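Local coordinates for acetate kinase (Entamoeba histolytica, PDB 4H0O), which acts as a pyrophosphate-dependent acetate kinase, transferring a phosphoryl group in the interconversion of acetate and acetyl phosphate, at the interface of chains A and B. Numbering follows the deposited sequence. Chains: chain A/B, Acetate kinase.

Contact 1: the interface of chains A and B. Residues chain A 168, 178, 232-233, 237, 247, 250; chain B 247-250, 252.
A:Tyr168 lays one face of its ring over the B:Ile248–B:Ile252 segment, where the loop of chain B enters helix 251-260. Near the CD2 edge the ring supports the methyl tip of B:Ile252, whose CD1 is 3.6 Å from A:Tyr168 CD2. Towards the other edge, CE1 lies 3.5 Å from the backbone N of B:Asp249, while CD1 of the tyrosine meets CG2 of B:Ile248 at 3.7 Å. B:Ile252 is wedged between two tyrosines: its CD1 is also 3.6 Å from CB of A:Tyr178, and its CG2 branch reaches the ring of that residue.

The branches of B:Ile248 diverge. With CG1 between the backbone N and the carbonyl carbon (chi1 58°), CG2 serves A:Tyr168, and CG1 packs 4.0 Å from CG of A:Pro250. CB of B:Asp249 packs against the phenol end of A:Tyr168, 3.6 Å from its OH, and the carboxylate, anti to the backbone N (chi1 -166°), turns towards A:Ala237 and A:Asn233. There the methyl CB of A:Ala237 touches carboxylate carbon CG at 3.7 Å. OD2 comes close to the backbone N of A:Asn233, but that N-H points elsewhere, and the pair is not a hydrogen bond.

Further out, the carbonyl O of A:Tyr178 sits in plane at the edge of the A:Tyr168 ring, and A:Asn233 OD1 does the same for the A:Tyr178 ring. This mainly apolar patch belongs to a two-fold interface, in keeping with the homodimers typical of acetate kinases. The carboxylates of the two Asp247 copies lie near each other without touching, A:Asp247 OD2 and B:Asp247 OD2 6.3 Å apart.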
# COMPACT_ATOMS: atom_id res chain seq x y z
N TYR A 168 3.43 -1.43 11.57
CA TYR A 168 2.88 -2.40 10.64
C TYR A 168 2.08 -3.47 11.39
O TYR A 168 2.43 -3.85 12.51
CB TYR A 168 3.99 -3.04 9.81
CG TYR A 168 4.65 -2.07 8.86
CD1 TYR A 168 4.05 -1.73 7.66
CD2 TYR A 168 5.87 -1.49 9.18
CE1 TYR A 168 4.65 -0.84 6.79
CE2 TYR A 168 6.48 -0.60 8.31
CZ TYR A 168 5.86 -0.28 7.12
OH TYR A 168 6.45 0.60 6.25
N TYR A 178 10.67 -3.60 13.17
CA TYR A 178 10.49 -2.99 11.86
C TYR A 178 9.48 -1.85 11.86
O TYR A 178 8.51 -1.85 11.09
CB TYR A 178 10.07 -4.05 10.84
CG TYR A 178 10.99 -5.25 10.79
CD1 TYR A 178 12.29 -5.13 10.30
CD2 TYR A 178 10.57 -6.50 11.23
CE1 TYR A 178 13.14 -6.21 10.25
CE2 TYR A 178 11.41 -7.59 11.18
CZ TYR A 178 12.69 -7.44 10.69
OH TYR A 178 13.54 -8.52 10.64
N GLY A 232 9.10 3.39 4.54
CA GLY A 232 8.82 2.61 5.74
C GLY A 232 10.05 2.36 6.59
O GLY A 232 10.78 3.29 6.93
N ASN A 233 10.27 1.10 6.94
CA ASN A 233 11.47 0.71 7.67
C ASN A 233 12.68 0.80 6.75
O ASN A 233 13.79 1.10 7.20
CB ASN A 233 11.32 -0.71 8.21
CG ASN A 233 12.46 -1.10 9.13
OD1 ASN A 233 13.37 -1.83 8.73
ND2 ASN A 233 12.41 -0.62 10.37
N ALA A 237 10.29 0.98 0.26
CA ALA A 237 8.84 1.09 0.38
C ALA A 237 8.24 2.33 -0.30
O ALA A 237 8.91 3.35 -0.45
CB ALA A 237 8.45 1.07 1.85
N ASP A 247 5.98 -0.07 -2.93
CA ASP A 247 5.04 -0.99 -2.30
C ASP A 247 4.53 -2.06 -3.29
O ASP A 247 3.99 -1.73 -4.34
CB ASP A 247 3.86 -0.24 -1.67
CG ASP A 247 4.26 0.54 -0.42
OD1 ASP A 247 5.30 0.21 0.20
OD2 ASP A 247 3.52 1.47 -0.04
N PRO A 250 3.43 -8.39 -0.59
CA PRO A 250 4.47 -8.92 0.30
C PRO A 250 4.84 -10.38 0.09
O PRO A 250 5.91 -10.79 0.52
CB PRO A 250 3.84 -8.75 1.70
CG PRO A 250 2.84 -7.66 1.54
CD PRO A 250 2.29 -7.81 0.15
N ASP B 247 -0.77 -4.80 3.30
CA ASP B 247 0.40 -4.13 2.73
C ASP B 247 1.40 -3.68 3.79
O ASP B 247 1.07 -2.90 4.68
CB ASP B 247 -0.02 -2.93 1.87
CG ASP B 247 -0.64 -3.34 0.54
OD1 ASP B 247 -0.40 -4.48 0.08
OD2 ASP B 247 -1.36 -2.51 -0.05
N ILE B 248 2.63 -4.19 3.69
CA ILE B 248 3.72 -3.78 4.57
C ILE B 248 4.98 -3.51 3.76
O ILE B 248 5.02 -3.81 2.56
CB ILE B 248 4.03 -4.86 5.63
CG1 ILE B 248 4.38 -6.18 4.94
CG2 ILE B 248 2.85 -5.04 6.59
CD1 ILE B 248 4.81 -7.28 5.90
N ASP B 249 5.99 -2.94 4.40
CA ASP B 249 7.29 -2.72 3.76
C ASP B 249 7.82 -4.04 3.19
O ASP B 249 8.02 -5.01 3.93
CB ASP B 249 8.27 -2.14 4.78
CG ASP B 249 9.53 -1.57 4.14
OD1 ASP B 249 10.06 -2.17 3.18
OD2 ASP B 249 10.00 -0.50 4.60
N PRO B 250 8.05 -4.09 1.87
CA PRO B 250 8.48 -5.29 1.14
C PRO B 250 9.79 -5.88 1.65
O PRO B 250 10.07 -7.06 1.41
CB PRO B 250 8.67 -4.78 -0.30
CG PRO B 250 7.79 -3.58 -0.39
CD PRO B 250 7.83 -2.94 0.97
N ILE B 252 10.51 -6.11 4.85
CA ILE B 252 10.19 -6.82 6.09
C ILE B 252 10.13 -8.35 5.97
O ILE B 252 10.73 -9.05 6.78
CB ILE B 252 8.91 -6.26 6.78
CG1 ILE B 252 9.10 -4.79 7.13
CG2 ILE B 252 8.60 -7.04 8.05
CD1 ILE B 252 7.94 -4.17 7.89

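Contact 2: the interface of chains A and B. Residues chain A 245, 268-269, 272-274, 277; chain B 169-171.
B:Pro171 pushes its pyrrolidine ring into a notch of chain A lined by the end of helix 262-271, the turn at A:Lys272 and A:Ser273, and helix 274-279. It buries 57 Å² there, more than any other residue of the patch. Its CG meets the CG2 branch of A:Ile268 at 3.8 Å, the two side chains lying at a slant, while its CB rests 3.9 Å from CA of A:Gly277. The carbonyl of A:Lys272 borders the same ring, with its O 3.4 Å from CB of the proline. CD of B:Pro171 faces the hydroxyl OG of A:Ser273 at 3.5 Å. That hydroxyl is fixed within its own chain: OG donates a 2.7 Å hydrogen bond to the carbonyl O of A:Ile268, tying the turn back to the helix that precedes it.

B:Ala169 supplies the polar link. Its carbonyl O accepts a hydrogen bond from the backbone N of A:Gly274 at 3.0 Å. The bond is bent, 142° at the hydrogen, and the donor stands 38° out of the carbonyl plane. Because A:Gly274 begins helix 274-279, the oxygen binds at a helix N-terminus, whose dipole would be expected to favour it. CB of A:Ser273 and the CA and CB of A:Cys245 crowd around the same oxygen.

B:Ile170, between B:Ala169 and B:Pro171, lies alongside A:Leu269, the side chains pointing the same way. Placed anti to its carbonyl carbon, its CG2 branch touches CD2 of A:Leu269 at 4.0 Å and also reaches CB of A:Cys245. Repeated by the two-fold, this docking of the loop segment 169-171 against the corner between helices 262-271 and 274-279 adds a second hold to the subunit pairing, and probably steadies the dimer.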
# COMPACT_ATOMS: atom_id res chain seq x y z
N CYS A 245 11.15 -0.96 -6.56
CA CYS A 245 9.79 -1.41 -6.82
C CYS A 245 8.70 -0.62 -6.09
O CYS A 245 7.59 -0.47 -6.59
CB CYS A 245 9.65 -2.89 -6.46
SG CYS A 245 9.98 -3.25 -4.73
N ILE A 268 17.47 -7.24 -7.13
CA ILE A 268 16.46 -7.02 -8.16
C ILE A 268 15.48 -5.92 -7.76
O ILE A 268 15.16 -5.04 -8.57
CB ILE A 268 15.67 -8.31 -8.47
CG1 ILE A 268 16.61 -9.40 -8.98
CG2 ILE A 268 14.57 -8.04 -9.48
CD1 ILE A 268 15.95 -10.77 -9.08
N LEU A 269 15.00 -5.97 -6.52
CA LEU A 269 13.98 -5.03 -6.05
C LEU A 269 14.52 -3.61 -5.88
O LEU A 269 13.76 -2.65 -5.92
CB LEU A 269 13.35 -5.53 -4.74
CG LEU A 269 12.65 -6.89 -4.81
CD1 LEU A 269 12.04 -7.28 -3.47
CD2 LEU A 269 11.58 -6.88 -5.88
N LYS A 272 17.10 -3.22 -10.09
CA LYS A 272 16.60 -3.70 -11.38
C LYS A 272 15.08 -3.65 -11.47
O LYS A 272 14.47 -4.42 -12.21
CB LYS A 272 17.09 -5.13 -11.64
CG LYS A 272 18.58 -5.22 -11.95
CD LYS A 272 19.29 -6.12 -10.95
CE LYS A 272 20.66 -6.54 -11.47
NZ LYS A 272 21.32 -5.45 -12.24
N SER A 273 14.47 -2.75 -10.71
CA SER A 273 13.01 -2.58 -10.74
C SER A 273 12.61 -1.15 -11.06
O SER A 273 13.33 -0.44 -11.77
CB SER A 273 12.40 -3.01 -9.40
OG SER A 273 12.63 -4.38 -9.16
N GLY A 274 11.47 -0.72 -10.53
CA GLY A 274 10.98 0.63 -10.75
C GLY A 274 10.84 1.01 -12.21
O GLY A 274 10.47 0.18 -13.04
N GLY A 277 13.03 -1.34 -14.53
CA GLY A 277 12.53 -2.69 -14.73
C GLY A 277 11.32 -2.77 -15.64
O GLY A 277 11.15 -3.75 -16.38
N ALA B 169 5.76 -2.84 -10.16
CA ALA B 169 6.94 -2.24 -10.76
C ALA B 169 8.20 -3.10 -10.61
O ALA B 169 9.20 -2.65 -10.05
CB ALA B 169 7.18 -0.85 -10.18
N ILE B 170 8.14 -4.32 -11.14
CA ILE B 170 9.26 -5.26 -11.13
C ILE B 170 9.59 -5.73 -12.56
O ILE B 170 8.74 -5.63 -13.45
CB ILE B 170 8.96 -6.49 -10.23
CG1 ILE B 170 7.66 -7.17 -10.68
CG2 ILE B 170 8.88 -6.09 -8.77
CD1 ILE B 170 7.40 -8.51 -9.99
N PRO B 171 10.81 -6.24 -12.79
CA PRO B 171 11.13 -6.59 -14.18
C PRO B 171 10.63 -7.97 -14.57
O PRO B 171 10.29 -8.77 -13.69
CB PRO B 171 12.66 -6.59 -14.19
CG PRO B 171 13.01 -7.03 -12.81
CD PRO B 171 11.96 -6.44 -11.90

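The C-alpha centres of contact 1 and contact 2 lie about 16 Å apart, and the two contacts have no residue in common. They draw on the same stretches of sequence, though: the segment 168-171 gives its tyrosine to contact 1 from chain A and its next three residues to contact 2 from chain B, while the loop 245-250 of chain A enters both. The two-fold repeats each in the dimer interface. Contact 1 is centred about 17 Å from A:Asp154, the predicted catalytic aspartate, and contact 2 about 23 Å, so neither centres on the active site and both evidently serve subunit pairing.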